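Local coordinates for FAD-dependent pyridine nucleotide-disulphide oxidoreductase (Desulfovibrio vulgaris, PDB 3IWA), which probably oxidises NADH or NADPH with FAD as cofactor, as related pyridine nucleotide-disulphide oxidoreductases do, at residues 348-354 / 400-406. Sequence-based numbering, arbitrary orientation.
Sequences SASGAGL and LGIQGFS
Leu400 meets Leu354 where the antiparallel pairing of 400-406 with 348-353 begins: its carbonyl O accepts the Leu354 N-H at 2.9 Å, while its CB packs against Leu354 CD1. With Gly401 it forms a classic beta bulge opposite Val391 on the neighbouring strand. Gly401 faces Gly353 at a non-hydrogen-bonded pair; neither has a side chain, their CA atoms come to 4.2 Å, and Gly353 also has a positive phi. Ile402 and Ala352 exchange two backbone hydrogen bonds, and both side chains lie on the sheet face packed by helix 409-423. Gln403, on the other face, supplies the one side-chain hydrogen bond between the segments. Its chain bends at chi2 (86°) and carries the amide along the sheet to Leu354, where Gln403 NE2 donates to Leu354 O at 3.1 Å. The acceptor lies close to the glutamine amide plane, but NE2 sits well above the plane of the Leu354 carbonyl. A water makes only weak bonds to Gln403 NE2 and Gly353 O. Opposite Gln403, Gly351 has no side chain, and Gln403 CG packs over its CA; the CA atoms of Gly351 and Gln403 are 3.9 Å apart. Gly404 pairs with Ser350 through two more backbone bonds; Ser350 OG turns to Trp340 O, and Ser350 also packs on Val438 of the second subunit. Phe405, with CG anti to its backbone N (chi1 180°), presents a ring edge to Ala349 CB, CD1 lying 4.1 Å from it, and Leu204 and Leu208 of helix 202-214 pack on the same residue. Ser406 closes the pairing: its N reaches Ser348 O, and Ser348 N donates to Ser406 O at 2.8 Å. Cohesion between these two strands of the dimerisation domain thus comes mainly from backbone amides, with glycines admitting close approach and one glutamine amide reaching the carbonyl of the residue just past the strand, from above its plane.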
loop_
_atom_site.group_PDB
_atom_site.type_symbol
_atom_site.label_atom_id
_atom_site.label_comp_id
_atom_site.label_asym_id
_atom_site.label_seq_id
_atom_site.Cartn_x
_atom_site.Cartn_y
_atom_site.Cartn_z
ATOM N N SER A 348 -8.931 -1.722 -14.521
ATOM C CA SER A 348 -8.987 -0.708 -13.497
ATOM C C SER A 348 -7.784 0.160 -13.665
ATOM O O SER A 348 -6.749 -0.321 -14.052
ATOM C CB SER A 348 -8.925 -1.339 -12.129
ATOM O OG SER A 348 -10.161 -1.959 -11.840
ATOM N N ALA A 349 -7.928 1.438 -13.387
ATOM C CA ALA A 349 -6.822 2.355 -13.401
ATOM C C ALA A 349 -6.724 2.997 -12.014
ATOM O O ALA A 349 -7.733 3.189 -11.363
ATOM C CB ALA A 349 -7.027 3.409 -14.472
ATOM N N SER A 350 -5.514 3.339 -11.570
ATOM C CA SER A 350 -5.312 3.926 -10.249
ATOM C C SER A 350 -4.028 4.719 -10.214
ATOM O O SER A 350 -3.178 4.511 -11.043
ATOM C CB SER A 350 -5.309 2.830 -9.182
ATOM O OG SER A 350 -5.337 3.425 -7.908
ATOM N N GLY A 351 -3.903 5.646 -9.268
ATOM C CA GLY A 351 -2.736 6.561 -9.199
ATOM C C GLY A 351 -2.721 7.558 -8.021
ATOM O O GLY A 351 -3.592 7.556 -7.182
ATOM N N ALA A 352 -1.702 8.389 -7.963
ATOM C CA ALA A 352 -1.524 9.359 -6.895
ATOM C C ALA A 352 -0.451 10.302 -7.330
ATOM O O ALA A 352 0.440 9.895 -8.025
ATOM C CB ALA A 352 -1.132 8.699 -5.564
ATOM N N GLY A 353 -0.538 11.550 -6.907
ATOM C CA GLY A 353 0.468 12.517 -7.216
ATOM C C GLY A 353 0.344 12.970 -8.671
ATOM O O GLY A 353 -0.726 12.874 -9.290
ATOM N N LEU A 354 1.465 13.422 -9.213
ATOM C CA LEU A 354 1.500 14.009 -10.542
ATOM C C LEU A 354 1.708 13.002 -11.648
ATOM O O LEU A 354 2.396 11.995 -11.472
ATOM C CB LEU A 354 2.618 15.026 -10.627
ATOM C CG LEU A 354 2.628 16.081 -9.543
ATOM C CD1 LEU A 354 3.877 16.935 -9.661
ATOM C CD2 LEU A 354 1.360 16.901 -9.630
ATOM N N LEU A 400 7.376 11.775 -7.878
ATOM C CA LEU A 400 6.329 12.792 -7.864
ATOM C C LEU A 400 4.934 12.187 -8.019
ATOM O O LEU A 400 3.926 12.871 -7.830
ATOM C CB LEU A 400 6.570 13.833 -8.978
ATOM C CG LEU A 400 7.919 14.566 -8.997
ATOM C CD1 LEU A 400 8.187 15.437 -10.254
ATOM C CD2 LEU A 400 8.108 15.377 -7.728
ATOM N N GLY A 401 4.891 10.929 -8.422
ATOM C CA GLY A 401 3.655 10.284 -8.752
ATOM C C GLY A 401 3.830 8.886 -9.290
ATOM O O GLY A 401 4.940 8.458 -9.646
ATOM N N ILE A 402 2.702 8.189 -9.348
ATOM C CA ILE A 402 2.636 6.839 -9.768
ATOM C C ILE A 402 1.230 6.618 -10.301
ATOM O O ILE A 402 0.286 7.105 -9.696
ATOM C CB ILE A 402 2.989 5.870 -8.623
ATOM C CG1 ILE A 402 3.037 4.458 -9.155
ATOM C CG2 ILE A 402 2.007 5.963 -7.439
ATOM C CD1 ILE A 402 3.622 3.467 -8.196
ATOM N N GLN A 403 1.117 5.967 -11.471
ATOM C CA GLN A 403 -0.153 5.525 -12.001
ATOM C C GLN A 403 -0.075 4.130 -12.603
ATOM O O GLN A 403 0.965 3.648 -12.880
ATOM C CB GLN A 403 -0.615 6.452 -13.090
ATOM C CG GLN A 403 -0.826 7.870 -12.672
ATOM C CD GLN A 403 0.398 8.648 -12.724
ATOM O OE1 GLN A 403 1.173 8.502 -13.651
ATOM N NE2 GLN A 403 0.604 9.519 -11.737
ATOM N N GLY A 404 -1.201 3.488 -12.836
ATOM C CA GLY A 404 -1.173 2.173 -13.422
ATOM C C GLY A 404 -2.494 1.729 -14.004
ATOM O O GLY A 404 -3.534 2.357 -13.768
ATOM N N PHE A 405 -2.440 0.616 -14.732
ATOM C CA PHE A 405 -3.630 -0.017 -15.258
ATOM C C PHE A 405 -3.467 -1.529 -15.194
ATOM O O PHE A 405 -2.377 -2.054 -15.397
ATOM C CB PHE A 405 -3.865 0.470 -16.690
ATOM C CG PHE A 405 -5.070 -0.121 -17.361
ATOM C CD1 PHE A 405 -6.265 0.563 -17.392
ATOM C CD2 PHE A 405 -4.988 -1.334 -18.002
ATOM C CE1 PHE A 405 -7.364 0.059 -18.049
ATOM C CE2 PHE A 405 -6.099 -1.860 -18.650
ATOM C CZ PHE A 405 -7.289 -1.154 -18.668
ATOM N N SER A 406 -4.554 -2.213 -14.872
ATOM C CA SER A 406 -4.560 -3.668 -14.765
ATOM C C SER A 406 -5.964 -4.257 -14.899
ATOM O O SER A 406 -6.936 -3.640 -14.517
ATOM C CB SER A 406 -4.000 -4.117 -13.405
ATOM O OG SER A 406 -3.800 -5.531 -13.400
HETATM O O HOH W 1 -2.220 10.393 -10.906
#